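Local coordinates for protein ribonucleoside triphosphate reductase (Lactobacillus leichmannii, PDB 1L1L) that reduces ribonucleoside triphosphates to 2'-deoxyribonucleotides as an allosterically regulated, monomeric class II enzyme that depends on coenzyme B12, at residues A[4-8]-A[78-83]; A[165-169]-A[324-330]; A[298-303]-A[330-336]. All blocks are in the same frame, centred on the assembly; numbering follows the deposited sequence.

Interaction 1 of 3, residues A[4-8]-A[78-83]; sequences EISLS and LTEEAE
Ile5 lies against the first turn of the helical segment 78-83 with both of its branches. CG1 sits beside its own backbone N (chi1 -55°), which leaves CG2 on the far side from that N, and the side chain straddles two helix residues: CD1 comes 4.0 Å from Leu78 CB, while CG2 rests 3.6 Å from Thr79 OG1. The Ile5 and Leu78 side chains cross at about a right angle. A beta-branched aliphatic residue suits this place because it spreads over the helix surface; the Thr79 hydroxyl under it is already engaged, bonded to the Lys75 carbonyl one turn back, a common way of hiding a threonine OH on a helix. Ser6 turns its side chain from the helix, and its carbonyl O meets Thr79 CG2 at 4.0 Å.

This is an extended N-terminal arm laid across helix 72-90 of the ribonucleotide reductase alpha domain, with helix 48-60 alongside: Asn61 and Glu57 take the backbone N-H groups of Ile5 and Leu7, and Ile60 packs on Ile5.

Leu7 continues one turn further along. Its CD2 does the touching, 3.6 Å from Glu83 CG and 4.1 Å from Ala82 CB, the small alanine leaving room for the methyl; the leucine and glutamate chains slide past each other in opposite directions. At Ser8, the N-cap of helix 9-18, the backbone N donates to a water that in turn donates to Glu83 OE2 at 2.7 Å.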
loop_
_atom_site.group_PDB
_atom_site.type_symbol
_atom_site.label_atom_id
_atom_site.label_comp_id
_atom_site.label_asym_id
_atom_site.label_seq_id
_atom_site.Cartn_x
_atom_site.Cartn_y
_atom_site.Cartn_z
ATOM N N GLU A 4 14.015 -9.257 -26.617
ATOM C CA GLU A 4 13.387 -9.376 -25.266
ATOM C C GLU A 4 14.234 -10.254 -24.359
ATOM O O GLU A 4 14.476 -11.421 -24.666
ATOM C CB GLU A 4 11.979 -9.960 -25.386
ATOM N N ILE A 5 14.680 -9.689 -23.242
ATOM C CA ILE A 5 15.501 -10.413 -22.281
ATOM C C ILE A 5 14.693 -11.531 -21.642
ATOM O O ILE A 5 13.515 -11.355 -21.327
ATOM C CB ILE A 5 16.008 -9.475 -21.168
ATOM C CG1 ILE A 5 16.739 -8.278 -21.787
ATOM C CG2 ILE A 5 16.916 -10.233 -20.215
ATOM C CD1 ILE A 5 17.953 -8.647 -22.644
ATOM N N SER A 6 15.320 -12.684 -21.456
ATOM C CA SER A 6 14.635 -13.815 -20.846
ATOM C C SER A 6 15.611 -14.756 -20.160
ATOM O O SER A 6 16.815 -14.732 -20.434
ATOM C CB SER A 6 13.826 -14.577 -21.898
ATOM O OG SER A 6 14.640 -14.965 -22.988
ATOM N N LEU A 7 15.078 -15.569 -19.253
ATOM C CA LEU A 7 15.866 -16.533 -18.507
ATOM C C LEU A 7 15.620 -17.910 -19.124
ATOM O O LEU A 7 14.495 -18.242 -19.496
ATOM C CB LEU A 7 15.454 -16.508 -17.029
ATOM C CG LEU A 7 15.677 -15.162 -16.318
ATOM C CD1 LEU A 7 14.984 -15.152 -14.961
ATOM C CD2 LEU A 7 17.175 -14.905 -16.155
ATOM N N SER A 8 16.680 -18.700 -19.251
ATOM C CA SER A 8 16.566 -20.023 -19.851
ATOM C C SER A 8 16.212 -21.074 -18.821
ATOM O O SER A 8 16.500 -20.916 -17.633
ATOM C CB SER A 8 17.884 -20.407 -20.519
ATOM O OG SER A 8 18.900 -20.555 -19.546
ATOM N N LEU A 78 22.244 -7.315 -19.479
ATOM C CA LEU A 78 20.924 -7.271 -18.866
ATOM C C LEU A 78 20.481 -8.679 -18.508
ATOM O O LEU A 78 19.873 -8.897 -17.458
ATOM C CB LEU A 78 19.920 -6.638 -19.821
ATOM C CG LEU A 78 19.996 -5.116 -19.921
ATOM C CD1 LEU A 78 18.905 -4.626 -20.855
ATOM C CD2 LEU A 78 19.840 -4.498 -18.534
ATOM N N THR A 79 20.796 -9.636 -19.377
ATOM C CA THR A 79 20.431 -11.016 -19.115
ATOM C C THR A 79 21.117 -11.482 -17.833
ATOM O O THR A 79 20.480 -12.089 -16.970
ATOM C CB THR A 79 20.814 -11.943 -20.296
ATOM O OG1 THR A 79 20.034 -11.594 -21.449
ATOM C CG2 THR A 79 20.529 -13.401 -19.943
ATOM N N GLU A 80 22.407 -11.189 -17.687
ATOM C CA GLU A 80 23.121 -11.595 -16.480
ATOM C C GLU A 80 22.595 -10.877 -15.233
ATOM O O GLU A 80 22.577 -11.449 -14.138
ATOM C CB GLU A 80 24.628 -11.347 -16.632
ATOM C CG GLU A 80 25.367 -12.512 -17.305
ATOM C CD GLU A 80 26.811 -12.184 -17.667
ATOM O OE1 GLU A 80 27.553 -11.666 -16.798
ATOM O OE2 GLU A 80 27.207 -12.458 -18.825
ATOM N N GLU A 81 22.178 -9.627 -15.392
ATOM C CA GLU A 81 21.656 -8.885 -14.249
ATOM C C GLU A 81 20.357 -9.558 -13.812
ATOM O O GLU A 81 20.090 -9.706 -12.622
ATOM C CB GLU A 81 21.362 -7.436 -14.628
ATOM C CG GLU A 81 21.105 -6.549 -13.420
ATOM C CD GLU A 81 20.659 -5.152 -13.798
ATOM O OE1 GLU A 81 21.143 -4.625 -14.826
ATOM O OE2 GLU A 81 19.828 -4.572 -13.058
ATOM N N ALA A 82 19.562 -9.961 -14.794
ATOM C CA ALA A 82 18.288 -10.627 -14.553
ATOM C C ALA A 82 18.507 -11.966 -13.858
ATOM O O ALA A 82 17.699 -12.391 -13.031
ATOM C CB ALA A 82 17.562 -10.838 -15.870
ATOM N N GLU A 83 19.603 -12.641 -14.204
ATOM C CA GLU A 83 19.898 -13.925 -13.595
ATOM C C GLU A 83 20.253 -13.730 -12.127
ATOM O O GLU A 83 19.888 -14.545 -11.289
ATOM C CB GLU A 83 21.046 -14.625 -14.343
ATOM C CG GLU A 83 20.746 -14.862 -15.804
ATOM C CD GLU A 83 21.820 -15.695 -16.490
ATOM O OE1 GLU A 83 22.994 -15.599 -16.063
ATOM O OE2 GLU A 83 21.479 -16.426 -17.452
HETATM O O HOH W 1 19.336 -17.448 -18.828
#

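Interaction 2 of 3, residues A[165-169]-A[324-330]; sequences FSVAR and ALGSNDD
Phe165 and Ala324 face each other as partners in neighbouring parallel strands, and backbone bonds tie the two segments first. Leu325 N donates to Phe165 O at 2.9 Å, nearly in line with the C=O, and Leu325 O then accepts from Val167 N at 2.8 Å. Both bonds thus use the one residue, Leu325, as expected of parallel pairing.

Among apolar contacts, the phenyl ring lies over Ala324 CA, which makes a CH-pi contact 4.0 Å from the centroid. Chi1 of 61° sets CG between the Phe165 backbone N and carbonyl carbon and swings the ring across its neighbour, whose small methyl sits past the rim, CB 3.4 Å from Phe165 CZ.

Polar groups take over further along. Ser327 OG accepts a nearly straight bond from Arg169 N (2.8 Å, 174°) at the start of helix 169-172. A water bridges Val167 O, Ser327 N and Asp330 OD1.

The charges form a small network centred on Arg169. Its NE meets Asp329 OD1 at 2.7 Å, in the guanidinium plane but tilted out of the carboxylate plane on the syn side. Asp330 CB lies over one guanidinium face; its carboxylate adds a long ion pair to NH2, well out of that plane, its stronger partner being Phe333 N.

Strands 119-123 and 350-356 flank this pair in the mixed sheet of the alpha-beta barrel, with helix 298-313 packed against Phe165 and Val167.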
loop_
_atom_site.group_PDB
_atom_site.type_symbol
_atom_site.label_atom_id
_atom_site.label_comp_id
_atom_site.label_asym_id
_atom_site.label_seq_id
_atom_site.Cartn_x
_atom_site.Cartn_y
_atom_site.Cartn_z
ATOM N N PHE A 165 -4.670 11.400 -0.111
ATOM C CA PHE A 165 -5.145 12.622 -0.743
ATOM C C PHE A 165 -5.203 13.751 0.274
ATOM O O PHE A 165 -5.312 13.502 1.473
ATOM C CB PHE A 165 -6.515 12.384 -1.392
ATOM C CG PHE A 165 -7.597 11.963 -0.428
ATOM C CD1 PHE A 165 -8.339 12.915 0.277
ATOM C CD2 PHE A 165 -7.889 10.618 -0.244
ATOM C CE1 PHE A 165 -9.351 12.517 1.143
ATOM C CE2 PHE A 165 -8.896 10.213 0.617
ATOM C CZ PHE A 165 -9.631 11.167 1.315
ATOM N N SER A 166 -5.113 14.987 -0.201
ATOM C CA SER A 166 -5.126 16.125 0.707
ATOM C C SER A 166 -6.382 16.972 0.610
ATOM O O SER A 166 -6.771 17.387 -0.477
ATOM C CB SER A 166 -3.915 17.017 0.447
ATOM O OG SER A 166 -3.948 18.175 1.275
ATOM N N VAL A 167 -7.009 17.205 1.761
ATOM C CA VAL A 167 -8.194 18.053 1.854
ATOM C C VAL A 167 -7.834 19.193 2.793
ATOM O O VAL A 167 -8.662 19.649 3.580
ATOM C CB VAL A 167 -9.406 17.310 2.442
ATOM C CG1 VAL A 167 -9.941 16.306 1.429
ATOM C CG2 VAL A 167 -9.012 16.618 3.741
ATOM N N ALA A 168 -6.583 19.632 2.725
ATOM C CA ALA A 168 -6.121 20.736 3.561
ATOM C C ALA A 168 -7.101 21.864 3.270
ATOM O O ALA A 168 -7.719 21.869 2.208
ATOM C CB ALA A 168 -4.717 21.155 3.155
ATOM N N ARG A 169 -7.256 22.800 4.199
ATOM C CA ARG A 169 -8.182 23.904 3.954
ATOM C C ARG A 169 -7.798 24.593 2.647
ATOM O O ARG A 169 -8.659 24.921 1.831
ATOM C CB ARG A 169 -8.166 24.904 5.117
ATOM C CG ARG A 169 -8.916 24.433 6.373
ATOM C CD ARG A 169 -8.892 25.514 7.458
ATOM N NE ARG A 169 -9.521 25.118 8.723
ATOM C CZ ARG A 169 -10.836 24.984 8.918
ATOM N NH1 ARG A 169 -11.697 25.210 7.933
ATOM N NH2 ARG A 169 -11.296 24.644 10.115
ATOM N N ALA A 324 -6.621 10.301 4.262
ATOM C CA ALA A 324 -7.091 11.669 4.093
ATOM C C ALA A 324 -6.225 12.548 4.987
ATOM O O ALA A 324 -6.133 12.323 6.198
ATOM C CB ALA A 324 -8.590 11.785 4.494
ATOM N N LEU A 325 -5.567 13.522 4.375
ATOM C CA LEU A 325 -4.708 14.437 5.097
ATOM C C LEU A 325 -5.355 15.828 5.076
ATOM O O LEU A 325 -5.544 16.412 4.006
ATOM C CB LEU A 325 -3.326 14.503 4.435
ATOM C CG LEU A 325 -2.365 15.485 5.108
ATOM C CD1 LEU A 325 -2.128 15.074 6.556
ATOM C CD2 LEU A 325 -1.061 15.533 4.340
ATOM N N GLY A 326 -5.693 16.344 6.256
ATOM C CA GLY A 326 -6.314 17.661 6.337
ATOM C C GLY A 326 -5.540 18.652 7.192
ATOM O O GLY A 326 -4.396 18.400 7.557
ATOM N N SER A 327 -6.171 19.780 7.528
ATOM C CA SER A 327 -5.523 20.826 8.329
ATOM C C SER A 327 -5.635 20.548 9.819
ATOM O O SER A 327 -6.671 20.099 10.299
ATOM C CB SER A 327 -6.135 22.188 7.994
ATOM O OG SER A 327 -5.951 22.526 6.629
ATOM N N ASN A 328 -4.574 20.826 10.565
ATOM C CA ASN A 328 -4.598 20.532 11.989
ATOM C C ASN A 328 -5.572 21.382 12.805
ATOM O O ASN A 328 -5.856 21.061 13.953
ATOM C CB ASN A 328 -3.182 20.592 12.580
ATOM C CG ASN A 328 -2.596 21.984 12.575
ATOM O OD1 ASN A 328 -3.087 22.879 13.268
ATOM N ND2 ASN A 328 -1.532 22.176 11.797
ATOM N N ASP A 329 -6.101 22.445 12.208
ATOM C CA ASP A 329 -7.065 23.290 12.912
ATOM C C ASP A 329 -8.493 23.039 12.417
ATOM O O ASP A 329 -9.441 23.696 12.863
ATOM C CB ASP A 329 -6.723 24.772 12.729
ATOM C CG ASP A 329 -6.754 25.201 11.279
ATOM O OD1 ASP A 329 -7.592 24.669 10.519
ATOM O OD2 ASP A 329 -5.949 26.085 10.903
ATOM N N ASP A 330 -8.649 22.104 11.483
ATOM C CA ASP A 330 -9.971 21.781 10.958
ATOM C C ASP A 330 -10.623 20.754 11.874
ATOM O O ASP A 330 -10.541 19.542 11.647
ATOM C CB ASP A 330 -9.853 21.238 9.530
ATOM C CG ASP A 330 -11.205 21.020 8.869
ATOM O OD1 ASP A 330 -11.249 21.036 7.621
ATOM O OD2 ASP A 330 -12.217 20.820 9.588
HETATM O O HOH W 2 -8.626 20.540 6.281
#

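Interaction 3 of 3, residues A[298-303]-A[330-336]; sequences AVDAAD and DQDFISM
Val299 and Met336 supply the main bumps between helix 298-303 and helix 331-335; the axes of these short segments approach to 9.2 Å, their N-to-C directions 36° apart. Val299 CG1 lies anti to the backbone N (chi1 173°), leaving CG2 to reach the other helix. There it presses on the backbone around Asp332, 3.5 Å from its carbonyl O, with Asp332 CB and Met336 CB on its flanks. Valine suits a site like this, since it is bulky close to the main chain and fills the groove without a long reach.

The reverse protrusion is Met336. Its chain is bent at the last torsion, turning CE back over helix 298-303, so that SD lies 3.8 Å from Ala302 CB and CE comes 3.5 Å from Asp303 OD1. Ala302, with just a methyl, leaves the dip in the helix surface that the flexible thioether settles into. The Asp303 carboxylate is held elsewhere: OD1 pairs with Arg347 and accepts from His346, so the methyl merely lies against it.

Phe333 packs along the alanine side. Ala302 CB sits at the ring's edge, near its plane, 4.3 Å from CE1, while Ala298 CB approaches Phe333 CB.

At the N-terminal ends Ala298 CB touches Asp330 OD1 (3.3 Å), and two waters link the segments. One accepts from Ala298 N and donates to Asp330 OD1 at 2.8 Å; a second donates to Asp330 OD2 and takes a weak bond from Val299 N. Asp330, right before helix 331-335, is its N-cap: OD2 accepts from Phe333 N (3.0 Å), the donor lying well above the carboxylate plane.

With alanines on one helix meeting larger side chains from the other, this close packing joins the helices that precede and follow strand 322-327, consistent with a place on the outside of the ten-stranded alpha-beta barrel.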
loop_
_atom_site.group_PDB
_atom_site.type_symbol
_atom_site.label_atom_id
_atom_site.label_comp_id
_atom_site.label_asym_id
_atom_site.label_seq_id
_atom_site.Cartn_x
_atom_site.Cartn_y
_atom_site.Cartn_z
ATOM N N ALA A 298 -13.961 20.129 4.010
ATOM C CA ALA A 298 -13.005 19.033 3.919
ATOM C C ALA A 298 -13.747 17.748 4.221
ATOM O O ALA A 298 -13.421 16.690 3.681
ATOM C CB ALA A 298 -11.867 19.231 4.917
ATOM N N VAL A 299 -14.752 17.841 5.087
ATOM C CA VAL A 299 -15.533 16.673 5.444
ATOM C C VAL A 299 -16.311 16.192 4.218
ATOM O O VAL A 299 -16.404 14.989 3.973
ATOM C CB VAL A 299 -16.514 16.969 6.603
ATOM C CG1 VAL A 299 -17.433 15.782 6.820
ATOM C CG2 VAL A 299 -15.738 17.246 7.894
ATOM N N ASP A 300 -16.862 17.132 3.453
ATOM C CA ASP A 300 -17.607 16.774 2.248
ATOM C C ASP A 300 -16.651 16.167 1.225
ATOM O O ASP A 300 -16.958 15.150 0.616
ATOM C CB ASP A 300 -18.274 18.002 1.628
ATOM C CG ASP A 300 -19.304 18.627 2.547
ATOM O OD1 ASP A 300 -20.081 17.867 3.168
ATOM O OD2 ASP A 300 -19.328 19.873 2.637
ATOM N N ALA A 301 -15.502 16.807 1.034
ATOM C CA ALA A 301 -14.512 16.312 0.078
ATOM C C ALA A 301 -14.035 14.904 0.467
ATOM O O ALA A 301 -13.925 14.018 -0.393
ATOM C CB ALA A 301 -13.336 17.263 0.005
ATOM N N ALA A 302 -13.749 14.709 1.754
ATOM C CA ALA A 302 -13.306 13.407 2.247
ATOM C C ALA A 302 -14.440 12.384 2.166
ATOM O O ALA A 302 -14.205 11.214 1.885
ATOM C CB ALA A 302 -12.793 13.522 3.692
ATOM N N ASP A 303 -15.677 12.810 2.429
ATOM C CA ASP A 303 -16.803 11.875 2.341
ATOM C C ASP A 303 -16.942 11.336 0.906
ATOM O O ASP A 303 -17.186 10.153 0.704
ATOM C CB ASP A 303 -18.127 12.552 2.745
ATOM C CG ASP A 303 -18.408 12.473 4.244
ATOM O OD1 ASP A 303 -17.936 11.514 4.897
ATOM O OD2 ASP A 303 -19.132 13.366 4.763
ATOM N N ASP A 330 -8.649 22.104 11.483
ATOM C CA ASP A 330 -9.971 21.781 10.958
ATOM C C ASP A 330 -10.623 20.754 11.874
ATOM O O ASP A 330 -10.541 19.542 11.647
ATOM C CB ASP A 330 -9.853 21.238 9.530
ATOM C CG ASP A 330 -11.205 21.020 8.869
ATOM O OD1 ASP A 330 -11.249 21.036 7.621
ATOM O OD2 ASP A 330 -12.217 20.820 9.588
ATOM N N GLN A 331 -11.283 21.236 12.917
ATOM C CA GLN A 331 -11.911 20.332 13.862
ATOM C C GLN A 331 -13.000 19.437 13.289
ATOM O O GLN A 331 -13.210 18.334 13.790
ATOM C CB GLN A 331 -12.471 21.107 15.060
ATOM C CG GLN A 331 -11.395 21.741 15.931
ATOM C CD GLN A 331 -10.245 20.788 16.225
ATOM O OE1 GLN A 331 -10.455 19.681 16.729
ATOM N NE2 GLN A 331 -9.019 21.215 15.908
ATOM N N ASP A 332 -13.701 19.901 12.259
ATOM C CA ASP A 332 -14.761 19.089 11.667
ATOM C C ASP A 332 -14.141 17.845 11.009
ATOM O O ASP A 332 -14.630 16.721 11.157
ATOM C CB ASP A 332 -15.536 19.898 10.622
ATOM C CG ASP A 332 -16.383 21.010 11.247
ATOM O OD1 ASP A 332 -17.016 20.756 12.302
ATOM O OD2 ASP A 332 -16.424 22.120 10.670
ATOM N N PHE A 333 -13.060 18.065 10.283
ATOM C CA PHE A 333 -12.380 16.965 9.618
ATOM C C PHE A 333 -11.810 16.020 10.675
ATOM O O PHE A 333 -12.080 14.827 10.661
ATOM C CB PHE A 333 -11.268 17.508 8.731
ATOM C CG PHE A 333 -10.360 16.436 8.184
ATOM C CD1 PHE A 333 -10.820 15.541 7.228
ATOM C CD2 PHE A 333 -9.059 16.309 8.659
ATOM C CE1 PHE A 333 -9.987 14.514 6.746
ATOM C CE2 PHE A 333 -8.211 15.279 8.181
ATOM C CZ PHE A 333 -8.684 14.393 7.232
ATOM N N ILE A 334 -11.050 16.558 11.623
ATOM C CA ILE A 334 -10.462 15.722 12.655
ATOM C C ILE A 334 -11.479 14.840 13.380
ATOM O O ILE A 334 -11.153 13.716 13.767
ATOM C CB ILE A 334 -9.670 16.587 13.674
ATOM C CG1 ILE A 334 -8.559 17.339 12.932
ATOM C CG2 ILE A 334 -9.081 15.713 14.777
ATOM C CD1 ILE A 334 -7.774 18.313 13.776
ATOM N N SER A 335 -12.715 15.324 13.546
ATOM C CA SER A 335 -13.736 14.548 14.245
ATOM C C SER A 335 -14.673 13.748 13.351
ATOM O O SER A 335 -15.519 13.019 13.859
ATOM C CB SER A 335 -14.601 15.472 15.130
ATOM O OG SER A 335 -13.804 16.127 16.102
ATOM N N MET A 336 -14.517 13.847 12.034
ATOM C CA MET A 336 -15.445 13.143 11.156
ATOM C C MET A 336 -15.600 11.640 11.357
ATOM O O MET A 336 -16.718 11.123 11.269
ATOM C CB MET A 336 -15.141 13.467 9.694
ATOM C CG MET A 336 -13.939 12.755 9.076
ATOM S SD MET A 336 -13.801 13.293 7.368
ATOM C CE MET A 336 -14.981 12.192 6.556
HETATM O O HOH W 3 -13.429 21.949 6.212
HETATM O O HOH W 4 -14.683 20.104 7.684
#

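From the N terminus, interaction 1 closes first, as helix 72-90 comes back to the N-terminal arm 4-8, and it is complete before the others begin. It stands apart from them, its centre 46 Å from that of interaction 2 and on the opposite side of the chain's centre. Interactions 2 and 3 cross: segment 165-169 opens first, 298-303 follows, then 324-330 closes the long loop and 330-336 the shorter one. They share Asp330, and their centres are 8 Å apart. Phe333 packs against strand 322-327, and Ala298 touches Val167, so strand pairing and helix packing join into one layered unit, probably part of the barrel wall.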